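Long-range contacts in 3-oxosteroid 1-dehydrogenase (Sterolibacterium denitrificans, PDB 7P18), which probably catalyses the FAD-dependent 1,2-dehydrogenation of 3-oxosteroids, giving 3-oxo-Delta(1)-steroids and passing the electrons to an acceptor: residues A[36-40]-A[298-302]; A[45-49]-A[150-154]; A[132-136]-A[163-168]; A[291-295]-A[332-336]. All blocks are in the same frame, centred on the assembly; numbering follows the deposited sequence.

Contact 1: A[36-40]-A[298-302]; sequences VEKSD and HNTGD. With FAD (flavin-adenine dinucleotide), chain C.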
loop_
_atom_site.group_PDB
_atom_site.type_symbol
_atom_site.label_atom_id
_atom_site.label_comp_id
_atom_site.label_asym_id
_atom_site.label_seq_id
_atom_site.Cartn_x
_atom_site.Cartn_y
_atom_site.Cartn_z
ATOM N N VAL A 36 -1.263 -21.768 0.373
ATOM C CA VAL A 36 0.095 -21.981 -0.221
ATOM C C VAL A 36 0.763 -20.618 -0.484
ATOM O O VAL A 36 0.101 -19.742 -1.110
ATOM C CB VAL A 36 0.051 -22.861 -1.483
ATOM C CG1 VAL A 36 -0.484 -24.260 -1.169
ATOM C CG2 VAL A 36 -0.697 -22.243 -2.636
ATOM N N GLU A 37 2.025 -20.475 -0.054
ATOM C CA GLU A 37 2.860 -19.247 -0.178
ATOM C C GLU A 37 4.151 -19.590 -0.952
ATOM O O GLU A 37 4.819 -20.582 -0.570
ATOM C CB GLU A 37 3.151 -18.674 1.214
ATOM C CG GLU A 37 4.247 -17.597 1.230
ATOM C CD GLU A 37 4.012 -16.403 0.348
ATOM O OE1 GLU A 37 2.831 -15.933 0.310
ATOM O OE2 GLU A 37 4.998 -15.930 -0.293
ATOM N N LYS A 38 4.432 -18.832 -2.014
ATOM C CA LYS A 38 5.598 -18.977 -2.926
ATOM C C LYS A 38 6.887 -18.832 -2.110
ATOM O O LYS A 38 7.774 -19.666 -2.309
ATOM C CB LYS A 38 5.508 -17.963 -4.068
ATOM C CG LYS A 38 6.751 -17.701 -4.928
ATOM C CD LYS A 38 6.311 -16.745 -6.025
ATOM C CE LYS A 38 7.397 -16.211 -6.898
ATOM N NZ LYS A 38 6.835 -15.524 -8.068
ATOM N N SER A 39 6.949 -17.859 -1.199
ATOM C CA SER A 39 8.220 -17.380 -0.604
ATOM C C SER A 39 8.449 -18.088 0.727
ATOM O O SER A 39 7.605 -18.895 1.155
ATOM C CB SER A 39 8.258 -15.874 -0.479
ATOM O OG SER A 39 7.646 -15.449 0.717
ATOM N N ASP A 40 9.559 -17.744 1.370
ATOM C CA ASP A 40 10.010 -18.290 2.676
ATOM C C ASP A 40 9.304 -17.551 3.808
ATOM O O ASP A 40 9.500 -17.954 4.955
ATOM C CB ASP A 40 11.539 -18.150 2.824
ATOM C CG ASP A 40 12.053 -16.732 2.653
ATOM O OD1 ASP A 40 11.681 -16.057 1.655
ATOM O OD2 ASP A 40 12.798 -16.284 3.522
ATOM N N HIS A 298 8.428 -11.084 -4.888
ATOM C CA HIS A 298 7.750 -12.198 -5.622
ATOM C C HIS A 298 6.546 -11.916 -6.536
ATOM O O HIS A 298 6.335 -12.750 -7.439
ATOM C CB HIS A 298 7.413 -13.330 -4.640
ATOM C CG HIS A 298 8.477 -13.578 -3.622
ATOM N ND1 HIS A 298 9.663 -14.213 -3.933
ATOM C CD2 HIS A 298 8.540 -13.280 -2.306
ATOM C CE1 HIS A 298 10.412 -14.297 -2.853
ATOM N NE2 HIS A 298 9.745 -13.730 -1.841
ATOM N N ASN A 299 5.779 -10.844 -6.358
ATOM C CA ASN A 299 4.542 -10.741 -7.186
ATOM C C ASN A 299 4.928 -10.580 -8.656
ATOM O O ASN A 299 5.187 -9.453 -9.106
ATOM C CB ASN A 299 3.597 -9.643 -6.675
ATOM C CG ASN A 299 3.212 -9.844 -5.235
ATOM O OD1 ASN A 299 3.410 -10.940 -4.662
ATOM N ND2 ASN A 299 2.658 -8.799 -4.640
ATOM N N THR A 300 4.914 -11.697 -9.400
ATOM C CA THR A 300 5.410 -11.802 -10.795
ATOM C C THR A 300 4.264 -12.250 -11.716
ATOM O O THR A 300 4.550 -12.739 -12.802
ATOM C CB THR A 300 6.631 -12.741 -10.836
ATOM O OG1 THR A 300 6.381 -14.006 -10.210
ATOM C CG2 THR A 300 7.822 -12.141 -10.113
ATOM N N GLY A 301 2.990 -12.116 -11.298
ATOM C CA GLY A 301 1.861 -12.300 -12.234
ATOM C C GLY A 301 1.619 -13.783 -12.547
ATOM O O GLY A 301 0.969 -14.066 -13.567
ATOM N N ASP A 302 2.064 -14.686 -11.678
ATOM C CA ASP A 302 2.043 -16.155 -11.928
ATOM C C ASP A 302 0.594 -16.665 -12.072
ATOM O O ASP A 302 0.337 -17.508 -12.925
ATOM C CB ASP A 302 2.724 -16.924 -10.810
ATOM C CG ASP A 302 4.197 -16.576 -10.564
ATOM O OD1 ASP A 302 4.827 -16.032 -11.462
ATOM O OD2 ASP A 302 4.671 -16.868 -9.462
HETATM P PA FAD C . 0.474 -9.326 -1.177
HETATM O O1A FAD C . 0.202 -8.697 0.141
HETATM O O2A FAD C . 1.793 -8.905 -1.767
HETATM O O5B FAD C . 0.422 -10.896 -0.970
HETATM C C5B FAD C . 0.630 -11.759 -2.119
HETATM C C4B FAD C . 1.364 -12.980 -1.655
HETATM O O4B FAD C . 1.281 -13.997 -2.690
HETATM C C3B FAD C . 2.866 -12.787 -1.360
HETATM O O3B FAD C . 3.211 -13.311 -0.082
HETATM C C2B FAD C . 3.554 -13.529 -2.508
HETATM O O2B FAD C . 4.871 -13.955 -2.185
HETATM C C1B FAD C . 2.532 -14.620 -2.829
HETATM N N9A FAD C . 2.652 -15.200 -4.167
HETATM C C8A FAD C . 3.042 -14.604 -5.332
HETATM N N7A FAD C . 3.134 -15.465 -6.342
HETATM C C5A FAD C . 2.733 -16.680 -5.801
HETATM C C6A FAD C . 2.600 -17.974 -6.350
HETATM N N6A FAD C . 2.930 -18.298 -7.606
HETATM N N1A FAD C . 2.177 -18.955 -5.525
HETATM C C2A FAD C . 1.890 -18.644 -4.258
HETATM N N3A FAD C . 2.046 -17.485 -3.610
HETATM C C4A FAD C . 2.449 -16.527 -4.464
HETATM N N1 FAD C . -2.397 -0.421 0.900
HETATM C C2 FAD C . -3.424 -0.099 1.720
HETATM O O2 FAD C . -4.604 -0.254 1.354
HETATM N N3 FAD C . -3.217 0.363 2.956
HETATM C C4 FAD C . -1.981 0.806 3.380
HETATM O O4 FAD C . -1.844 1.115 4.559
HETATM C C4X FAD C . -0.864 0.524 2.547
HETATM N N5 FAD C . 0.345 0.896 2.933
HETATM C C5X FAD C . 1.406 0.536 2.134
HETATM C C6 FAD C . 2.719 0.835 2.568
HETATM C C7 FAD C . 3.833 0.379 1.877
HETATM C C7M FAD C . 5.231 0.684 2.375
HETATM C C8 FAD C . 3.647 -0.443 0.752
HETATM C C8M FAD C . 4.846 -0.981 -0.010
HETATM C C9 FAD C . 2.373 -0.672 0.271
HETATM C C9A FAD C . 1.228 -0.242 0.969
HETATM N N10 FAD C . -0.080 -0.477 0.516
HETATM C C10 FAD C . -1.171 -0.130 1.303
HETATM C "C1'" FAD C . -0.327 -1.325 -0.655
HETATM C "C2'" FAD C . -0.606 -2.774 -0.197
HETATM O "O2'" FAD C . 0.421 -3.289 0.650
HETATM C "C3'" FAD C . -0.823 -3.741 -1.373
HETATM O "O3'" FAD C . -1.575 -3.134 -2.426
HETATM C "C4'" FAD C . -1.467 -5.027 -0.898
HETATM O "O4'" FAD C . -0.674 -5.547 0.160
HETATM C "C5'" FAD C . -1.636 -6.071 -1.981
HETATM O "O5'" FAD C . -2.157 -7.244 -1.328
HETATM P P FAD C . -2.225 -8.628 -2.106
HETATM O O1P FAD C . -2.774 -9.540 -1.095
HETATM O O2P FAD C . -2.799 -8.503 -3.445
HETATM O O3P FAD C . -0.646 -9.014 -2.302
HETATM O O HOH W 1 11.433 -13.449 0.607
#

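Contact 2: A[45-49]-A[150-154]; sequences TSAVS and RMAYT. With FAD (flavin-adenine dinucleotide), chain C.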
loop_
_atom_site.group_PDB
_atom_site.type_symbol
_atom_site.label_atom_id
_atom_site.label_comp_id
_atom_site.label_asym_id
_atom_site.label_seq_id
_atom_site.Cartn_x
_atom_site.Cartn_y
_atom_site.Cartn_z
ATOM N N THR A 45 3.302 -8.108 0.474
ATOM C CA THR A 45 3.337 -6.615 0.554
ATOM C C THR A 45 2.495 -6.179 1.749
ATOM O O THR A 45 2.819 -5.166 2.378
ATOM C CB THR A 45 2.834 -5.949 -0.727
ATOM O OG1 THR A 45 3.361 -6.610 -1.888
ATOM C CG2 THR A 45 3.176 -4.479 -0.743
ATOM N N SER A 46 1.440 -6.943 2.056
ATOM C CA SER A 46 0.502 -6.597 3.144
ATOM C C SER A 46 1.324 -6.383 4.428
ATOM O O SER A 46 1.102 -5.392 5.159
ATOM C CB SER A 46 -0.545 -7.706 3.260
ATOM O OG SER A 46 -1.285 -7.866 2.049
ATOM N N ALA A 47 2.271 -7.280 4.679
ATOM C CA ALA A 47 3.078 -7.295 5.921
ATOM C C ALA A 47 3.948 -6.038 6.043
ATOM O O ALA A 47 4.215 -5.632 7.190
ATOM C CB ALA A 47 3.896 -8.557 5.956
ATOM N N VAL A 48 4.394 -5.455 4.924
ATOM C CA VAL A 48 5.315 -4.284 4.922
ATOM C C VAL A 48 4.532 -2.987 4.703
ATOM O O VAL A 48 5.150 -1.946 4.499
ATOM C CB VAL A 48 6.466 -4.493 3.907
ATOM C CG1 VAL A 48 7.254 -5.742 4.245
ATOM C CG2 VAL A 48 6.007 -4.512 2.467
ATOM N N SER A 49 3.197 -3.043 4.789
ATOM C CA SER A 49 2.294 -1.924 4.473
ATOM C C SER A 49 1.957 -1.151 5.738
ATOM O O SER A 49 2.415 -1.554 6.814
ATOM C CB SER A 49 1.039 -2.444 3.795
ATOM O OG SER A 49 0.164 -3.022 4.732
ATOM N N ARG A 150 7.120 -11.943 7.304
ATOM C CA ARG A 150 7.820 -10.917 6.480
ATOM C C ARG A 150 7.938 -9.653 7.322
ATOM O O ARG A 150 6.880 -9.142 7.757
ATOM C CB ARG A 150 7.112 -10.640 5.150
ATOM C CG ARG A 150 7.889 -9.684 4.252
ATOM C CD ARG A 150 7.402 -9.709 2.814
ATOM N NE ARG A 150 7.550 -11.039 2.229
ATOM C CZ ARG A 150 8.699 -11.507 1.717
ATOM N NH1 ARG A 150 9.788 -10.748 1.748
ATOM N NH2 ARG A 150 8.773 -12.733 1.227
ATOM N N MET A 151 9.152 -9.178 7.622
ATOM C CA MET A 151 9.330 -8.155 8.682
ATOM C C MET A 151 9.164 -6.758 8.100
ATOM O O MET A 151 9.515 -6.513 6.923
ATOM C CB MET A 151 10.678 -8.291 9.392
ATOM C CG MET A 151 10.824 -9.610 10.115
ATOM S SD MET A 151 9.662 -9.935 11.463
ATOM C CE MET A 151 9.930 -8.500 12.484
ATOM N N ALA A 152 8.627 -5.869 8.918
ATOM C CA ALA A 152 8.416 -4.443 8.611
ATOM C C ALA A 152 9.743 -3.834 8.145
ATOM O O ALA A 152 10.807 -4.149 8.725
ATOM C CB ALA A 152 7.854 -3.718 9.816
ATOM N N TYR A 153 9.672 -2.979 7.134
ATOM C CA TYR A 153 10.782 -2.089 6.708
ATOM C C TYR A 153 11.163 -1.182 7.894
ATOM O O TYR A 153 10.274 -0.666 8.601
ATOM C CB TYR A 153 10.371 -1.307 5.466
ATOM C CG TYR A 153 10.022 -2.103 4.227
ATOM C CD1 TYR A 153 10.685 -3.272 3.866
ATOM C CD2 TYR A 153 9.053 -1.627 3.353
ATOM C CE1 TYR A 153 10.384 -3.951 2.689
ATOM C CE2 TYR A 153 8.749 -2.291 2.176
ATOM C CZ TYR A 153 9.412 -3.460 1.840
ATOM O OH TYR A 153 9.095 -4.075 0.648
ATOM N N THR A 154 12.456 -1.017 8.176
ATOM C CA THR A 154 12.934 -0.465 9.481
ATOM C C THR A 154 12.523 1.009 9.573
ATOM O O THR A 154 12.375 1.512 10.703
ATOM C CB THR A 154 14.449 -0.667 9.674
ATOM O OG1 THR A 154 15.085 0.080 8.643
ATOM C CG2 THR A 154 14.888 -2.113 9.620
HETATM P PA FAD C . 0.474 -9.326 -1.177
HETATM O O1A FAD C . 0.202 -8.697 0.141
HETATM O O2A FAD C . 1.793 -8.905 -1.767
HETATM O O5B FAD C . 0.422 -10.896 -0.970
HETATM C C5B FAD C . 0.630 -11.759 -2.119
HETATM C C4B FAD C . 1.364 -12.980 -1.655
HETATM O O4B FAD C . 1.281 -13.997 -2.690
HETATM C C3B FAD C . 2.866 -12.787 -1.360
HETATM O O3B FAD C . 3.211 -13.311 -0.082
HETATM C C2B FAD C . 3.554 -13.529 -2.508
HETATM O O2B FAD C . 4.871 -13.955 -2.185
HETATM C C1B FAD C . 2.532 -14.620 -2.829
HETATM N N9A FAD C . 2.652 -15.200 -4.167
HETATM C C8A FAD C . 3.042 -14.604 -5.332
HETATM N N7A FAD C . 3.134 -15.465 -6.342
HETATM C C5A FAD C . 2.733 -16.680 -5.801
HETATM C C6A FAD C . 2.600 -17.974 -6.350
HETATM N N6A FAD C . 2.930 -18.298 -7.606
HETATM N N1A FAD C . 2.177 -18.955 -5.525
HETATM C C2A FAD C . 1.890 -18.644 -4.258
HETATM N N3A FAD C . 2.046 -17.485 -3.610
HETATM C C4A FAD C . 2.449 -16.527 -4.464
HETATM N N1 FAD C . -2.397 -0.421 0.900
HETATM C C2 FAD C . -3.424 -0.099 1.720
HETATM O O2 FAD C . -4.604 -0.254 1.354
HETATM N N3 FAD C . -3.217 0.363 2.956
HETATM C C4 FAD C . -1.981 0.806 3.380
HETATM O O4 FAD C . -1.844 1.115 4.559
HETATM C C4X FAD C . -0.864 0.524 2.547
HETATM N N5 FAD C . 0.345 0.896 2.933
HETATM C C5X FAD C . 1.406 0.536 2.134
HETATM C C6 FAD C . 2.719 0.835 2.568
HETATM C C7 FAD C . 3.833 0.379 1.877
HETATM C C7M FAD C . 5.231 0.684 2.375
HETATM C C8 FAD C . 3.647 -0.443 0.752
HETATM C C8M FAD C . 4.846 -0.981 -0.010
HETATM C C9 FAD C . 2.373 -0.672 0.271
HETATM C C9A FAD C . 1.228 -0.242 0.969
HETATM N N10 FAD C . -0.080 -0.477 0.516
HETATM C C10 FAD C . -1.171 -0.130 1.303
HETATM C "C1'" FAD C . -0.327 -1.325 -0.655
HETATM C "C2'" FAD C . -0.606 -2.774 -0.197
HETATM O "O2'" FAD C . 0.421 -3.289 0.650
HETATM C "C3'" FAD C . -0.823 -3.741 -1.373
HETATM O "O3'" FAD C . -1.575 -3.134 -2.426
HETATM C "C4'" FAD C . -1.467 -5.027 -0.898
HETATM O "O4'" FAD C . -0.674 -5.547 0.160
HETATM C "C5'" FAD C . -1.636 -6.071 -1.981
HETATM O "O5'" FAD C . -2.157 -7.244 -1.328
HETATM P P FAD C . -2.225 -8.628 -2.106
HETATM O O1P FAD C . -2.774 -9.540 -1.095
HETATM O O2P FAD C . -2.799 -8.503 -3.445
HETATM O O3P FAD C . -0.646 -9.014 -2.302
HETATM O O HOH W 2 7.025 -2.119 6.719
#

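Contact 3: A[132-136]-A[163-168]; sequences MEPML and SMTATE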
loop_
_atom_site.group_PDB
_atom_site.type_symbol
_atom_site.label_atom_id
_atom_site.label_comp_id
_atom_site.label_asym_id
_atom_site.label_seq_id
_atom_site.Cartn_x
_atom_site.Cartn_y
_atom_site.Cartn_z
ATOM N N MET A 132 -9.208 2.904 8.789
ATOM C CA MET A 132 -9.012 2.146 10.042
ATOM C C MET A 132 -7.633 1.482 10.021
ATOM O O MET A 132 -7.122 1.134 8.906
ATOM C CB MET A 132 -10.093 1.087 10.242
ATOM C CG MET A 132 -11.544 1.592 10.088
ATOM S SD MET A 132 -12.750 0.281 10.445
ATOM C CE MET A 132 -12.790 0.354 12.232
ATOM N N GLU A 133 -7.063 1.295 11.213
ATOM C CA GLU A 133 -5.737 0.647 11.348
ATOM C C GLU A 133 -5.727 -0.315 12.533
ATOM O O GLU A 133 -6.633 -0.297 13.395
ATOM C CB GLU A 133 -4.677 1.725 11.469
ATOM C CG GLU A 133 -4.607 2.381 12.857
ATOM C CD GLU A 133 -3.302 3.123 13.065
ATOM O OE1 GLU A 133 -2.222 2.600 12.585
ATOM O OE2 GLU A 133 -3.373 4.246 13.626
ATOM N N PRO A 134 -4.717 -1.207 12.575
ATOM C CA PRO A 134 -4.583 -2.181 13.652
ATOM C C PRO A 134 -4.004 -1.612 14.951
ATOM O O PRO A 134 -3.154 -0.704 14.909
ATOM C CB PRO A 134 -3.568 -3.203 13.142
ATOM C CG PRO A 134 -3.285 -2.820 11.698
ATOM C CD PRO A 134 -3.712 -1.392 11.518
ATOM N N MET A 135 -4.498 -2.103 16.084
ATOM C CA MET A 135 -3.790 -1.956 17.380
ATOM C C MET A 135 -2.464 -2.738 17.293
ATOM O O MET A 135 -2.377 -3.741 16.524
ATOM C CB MET A 135 -4.650 -2.530 18.509
ATOM C CG MET A 135 -5.947 -1.765 18.706
ATOM S SD MET A 135 -6.797 -2.336 20.220
ATOM C CE MET A 135 -5.754 -1.535 21.446
ATOM N N LEU A 136 -1.449 -2.294 18.025
ATOM C CA LEU A 136 -0.183 -3.078 18.161
ATOM C C LEU A 136 -0.534 -4.521 18.529
ATOM O O LEU A 136 -1.447 -4.761 19.351
ATOM C CB LEU A 136 0.727 -2.429 19.208
ATOM C CG LEU A 136 1.240 -1.022 18.923
ATOM C CD1 LEU A 136 2.179 -0.575 20.045
ATOM C CD2 LEU A 136 1.972 -0.929 17.596
ATOM N N SER A 163 7.904 -0.345 17.237
ATOM C CA SER A 163 6.652 -0.362 16.423
ATOM C C SER A 163 5.754 0.784 16.905
ATOM O O SER A 163 5.671 0.977 18.148
ATOM C CB SER A 163 5.986 -1.674 16.525
ATOM O OG SER A 163 6.774 -2.675 15.886
ATOM N N MET A 164 5.124 1.516 15.972
ATOM C CA MET A 164 4.040 2.487 16.300
ATOM C C MET A 164 2.837 2.296 15.367
ATOM O O MET A 164 3.014 1.800 14.236
ATOM C CB MET A 164 4.540 3.917 16.138
ATOM C CG MET A 164 5.768 4.223 17.023
ATOM S SD MET A 164 6.425 5.865 16.686
ATOM C CE MET A 164 6.522 5.886 14.881
ATOM N N THR A 165 1.656 2.715 15.830
ATOM C CA THR A 165 0.441 2.883 15.001
ATOM C C THR A 165 0.626 4.162 14.213
ATOM O O THR A 165 1.445 5.009 14.633
ATOM C CB THR A 165 -0.818 2.966 15.868
ATOM O OG1 THR A 165 -0.715 4.136 16.691
ATOM C CG2 THR A 165 -0.987 1.729 16.717
ATOM N N ALA A 166 -0.086 4.308 13.108
ATOM C CA ALA A 166 -0.126 5.557 12.313
ATOM C C ALA A 166 -0.658 6.682 13.200
ATOM O O ALA A 166 -0.153 7.811 13.100
ATOM C CB ALA A 166 -0.959 5.400 11.071
ATOM N N THR A 167 -1.628 6.375 14.058
ATOM C CA THR A 167 -2.193 7.372 15.005
ATOM C C THR A 167 -1.064 7.892 15.918
ATOM O O THR A 167 -0.848 9.115 15.922
ATOM C CB THR A 167 -3.341 6.767 15.818
ATOM O OG1 THR A 167 -4.304 6.268 14.874
ATOM C CG2 THR A 167 -3.958 7.783 16.758
ATOM N N GLU A 168 -0.387 6.986 16.629
ATOM C CA GLU A 168 0.739 7.293 17.566
ATOM C C GLU A 168 1.803 8.062 16.796
ATOM O O GLU A 168 2.273 9.084 17.303
ATOM C CB GLU A 168 1.399 6.038 18.134
ATOM C CG GLU A 168 0.705 5.415 19.317
ATOM C CD GLU A 168 1.264 4.048 19.589
ATOM O OE1 GLU A 168 2.080 3.605 18.760
ATOM O OE2 GLU A 168 0.856 3.408 20.598
#

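Contact 4: A[291-295]-A[332-336]; sequences AWSAT and AAQTG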
loop_
_atom_site.group_PDB
_atom_site.type_symbol
_atom_site.label_atom_id
_atom_site.label_comp_id
_atom_site.label_asym_id
_atom_site.label_seq_id
_atom_site.Cartn_x
_atom_site.Cartn_y
_atom_site.Cartn_z
ATOM N N ALA A 291 12.612 -2.259 -10.618
ATOM C CA ALA A 291 13.530 -1.800 -9.551
ATOM C C ALA A 291 12.904 -0.621 -8.795
ATOM O O ALA A 291 13.305 -0.380 -7.673
ATOM C CB ALA A 291 14.868 -1.370 -10.156
ATOM N N TRP A 292 11.988 0.121 -9.420
ATOM C CA TRP A 292 11.402 1.331 -8.790
ATOM C C TRP A 292 10.309 0.943 -7.781
ATOM O O TRP A 292 9.859 1.842 -7.028
ATOM C CB TRP A 292 10.855 2.268 -9.839
ATOM C CG TRP A 292 11.864 2.736 -10.830
ATOM C CD1 TRP A 292 13.222 2.709 -10.705
ATOM C CD2 TRP A 292 11.573 3.253 -12.124
ATOM N NE1 TRP A 292 13.789 3.193 -11.839
ATOM C CE2 TRP A 292 12.824 3.514 -12.736
ATOM C CE3 TRP A 292 10.402 3.479 -12.864
ATOM C CZ2 TRP A 292 12.913 4.047 -14.005
ATOM C CZ3 TRP A 292 10.504 4.037 -14.113
ATOM C CH2 TRP A 292 11.735 4.305 -14.679
ATOM N N SER A 293 9.907 -0.323 -7.741
ATOM C CA SER A 293 8.814 -0.787 -6.867
ATOM C C SER A 293 9.250 -0.725 -5.406
ATOM O O SER A 293 10.437 -0.924 -5.131
ATOM C CB SER A 293 8.345 -2.171 -7.262
ATOM O OG SER A 293 7.160 -2.534 -6.528
ATOM N N ALA A 294 8.270 -0.526 -4.506
ATOM C CA ALA A 294 8.413 -0.538 -3.038
ATOM C C ALA A 294 8.026 -1.903 -2.467
ATOM O O ALA A 294 8.086 -2.066 -1.277
ATOM C CB ALA A 294 7.546 0.556 -2.457
ATOM N N THR A 295 7.668 -2.873 -3.305
ATOM C CA THR A 295 7.117 -4.168 -2.868
ATOM C C THR A 295 8.227 -5.160 -2.565
ATOM O O THR A 295 9.384 -4.981 -3.000
ATOM C CB THR A 295 6.221 -4.779 -3.946
ATOM O OG1 THR A 295 7.011 -4.954 -5.140
ATOM C CG2 THR A 295 5.024 -3.891 -4.243
ATOM N N ALA A 332 16.628 -4.010 -1.445
ATOM C CA ALA A 332 16.019 -4.675 -2.612
ATOM C C ALA A 332 14.812 -3.861 -3.123
ATOM O O ALA A 332 14.548 -3.908 -4.335
ATOM C CB ALA A 332 15.640 -6.088 -2.234
ATOM N N ALA A 333 14.105 -3.148 -2.243
ATOM C CA ALA A 333 12.932 -2.318 -2.598
ATOM C C ALA A 333 13.280 -0.833 -2.466
ATOM O O ALA A 333 14.099 -0.516 -1.615
ATOM C CB ALA A 333 11.776 -2.686 -1.696
ATOM N N GLN A 334 12.697 0.022 -3.299
ATOM C CA GLN A 334 12.791 1.489 -3.138
ATOM C C GLN A 334 11.796 1.935 -2.048
ATOM O O GLN A 334 10.802 1.243 -1.785
ATOM C CB GLN A 334 12.661 2.170 -4.488
ATOM C CG GLN A 334 13.810 1.739 -5.401
ATOM C CD GLN A 334 14.169 2.725 -6.471
ATOM O OE1 GLN A 334 15.168 2.537 -7.169
ATOM N NE2 GLN A 334 13.322 3.719 -6.680
ATOM N N THR A 335 12.098 3.056 -1.386
ATOM C CA THR A 335 11.257 3.604 -0.296
ATOM C C THR A 335 10.217 4.543 -0.899
ATOM O O THR A 335 10.582 5.520 -1.622
ATOM C CB THR A 335 12.103 4.346 0.741
ATOM O OG1 THR A 335 13.011 3.393 1.280
ATOM C CG2 THR A 335 11.264 4.874 1.887
ATOM N N GLY A 336 8.935 4.300 -0.590
ATOM C CA GLY A 336 7.889 5.222 -1.062
ATOM C C GLY A 336 7.828 6.487 -0.215
ATOM O O GLY A 336 8.071 6.409 1.008
HETATM O O HOH W 3 13.179 -2.574 -6.101
HETATM O O HOH W 4 9.722 -0.134 0.261
#

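Contact 1: A[36-40]-A[298-302]
H298 opens the second segment by meeting K38 and S39 together: its carbonyl accepts a hydrogen bond from K38 (NZ to H298 O, 2.9 Å), while S39 CB sits over one face of its imidazole, 2.9 Å from H298 NE2. A water joins H298 NE2 to D40 OD1. N299 turns to the cofactor, its ND2 donating to FAD O2A at 3.0 Å. T300 OG1 lies 2.7 Å from K38 NZ, at an angle too poor for a hydrogen bond. G301, with positive phi, is the N-cap of the helix that D302 begins. D302 OD2 forms a salt bridge with K38 NZ (2.9 Å) and accepts from the adenine amino group, FAD N6A, at 2.9 Å. E37, the acidic residue after the second strand of a Rossmann-type fold, accepts from the ribose hydroxyls: FAD O3B to E37 OE1 and FAD O2B to E37 OE2, both 2.7 Å. The contact joins the loop following strand 33-36 to the start of helix 302-309 across the adenosine end of FAD.

Contact 2: A[45-49]-A[150-154]
No direct hydrogen bond links these segments; apolar packing holds them together, with V48 at its centre. The CB of V48 stands over the face of the Y153 ring in a CH-pi contact, 3.8 Å from the ring centroid, and V48 CG2 comes within 3.5 Å of Y153 CE2. On the R150 side, V48 CG1 lies 4.0 Å from R150 CG and 3.6 Å from M151 O, while A47 CB packs 3.9 Å from R150 CB and 3.5 Å from R150 O. Water supplies the polar link: one molecule donates to V48 O (2.9 Å) and accepts from Y153 N (2.8 Å). The polar ends of the long side chains look beyond the pair, R150 NH2 to S39 and Y153 OH to the carbonyl of A294. T45 and S46, meanwhile, serve the FAD pyrophosphate. T45 N and OG1 both donate to FAD O2A at 2.8 Å; S46 N and OG donate to FAD O1A at 2.9 and 2.6 Å. Within the first segment, S49 OG donates to S46 O at 2.6 Å. Helix 44-47 therefore presents one side to the cofactor and another to the loop between strands 131-138 and 157-158, while helix 208-222 packs against A47 and S49 and its N210 side chain bonds to the carbonyls of both A47 and R150.

Contact 3: A[132-136]-A[163-168]
The carboxylate of E133 receives three hydrogen bonds from the first turn of the helix that starts at A166. A166 N donates to E133 OE1 at 2.8 Å, and T167 gives two bonds to E133 OE2, from its backbone N at 2.8 Å and from OG1 at 2.6 Å. The acid thus meets amides at the helix N terminus that have no carbonyl partner within the helix, where a negative charge also suits the helix dipole. Beside it the helix caps itself: E168 N donates to T165 OG1 at 2.9 Å, and T165 N returns a bond to E168 OE1 at 3.1 Å. Packing begins next to the carboxylate, with E133 OE1 3.4 Å from A166 CB and 3.6 Å from T165 CB. T165 CG2 lies 3.7 Å from P134 O. In the loop past 132-134, L136 lays its CD2 over the chain leading into the helix, 4.0 Å from M164 C, 4.1 Å from T165 CG2 and 4.2 Å from S163 CB, while its CD1 reaches to 4.2 Å from E168 OE2. S163 OG, for its part, bonds to the carbonyl of K205. A166 also touches the bound androsta-1,4-diene-3,17-dione, so this joint between strand 131-138 and helix 166-174 borders the steroid pocket. Its motif is a capping box, T165 with E168, supplemented by a glutamate from a neighbouring strand.

Contact 4: A[291-295]-A[332-336]
S293 and T295 are extended but A294 between them is not (psi near 0°), so the first segment kinks beside the extended A333 and Q334; A294 CA lies 4.8 Å from Q334 CA. One direct hydrogen bond joins them, Q334 N to S293 O at 3.1 Å, and a CA-H...O contact follows it, A294 CA to Q334 O at 3.2 Å. A water donates to both A294 O (3.0 Å) and Q334 O (2.7 Å), and a second lies 2.7 Å from A291 O and 2.6 Å from A332 O. Q334 is the most covered residue. Its CG lies 3.1 Å from A291 O, its NE2 3.7 Å from W292 CA, and its OE1 near the edge of the indole, 4.0 Å from W292 CD1; NE2 is hydrogen-bonded to S325 and D492. A333 CB fits beside the carbonyls of T295 (3.6 Å to O) and A294 (3.8 Å to O). S293 OG accepts from T295 N at 3.3 Å in an ST turn and also bonds to D495. A294 touches FAD. The loop before helix 302-309 thus meets the chain at strand 335-336, which pairs with 320-326, and bonds to strand 486-502 through D495.

Overall arrangement
From the N terminus, contact 1 opens first, just after strand 33-36, and closes 258 residues later at helix 302-309. Contacts 2 and 3 are nested in that loop and cross each other: 132-136 falls between the halves of contact 2, and 163-168 comes after both. Contact 4 opens at 291-295, inside the loop of contact 1, and closes beyond it at 332-336, so these two cross, whereas it follows contacts 2 and 3 in series. Contact 2 touches both contact 1 and contact 4. These three gather around FAD in the Rossmann-type region, while contact 3 stands apart at the steroid pocket, nearest atoms about 6 Å from contact 2.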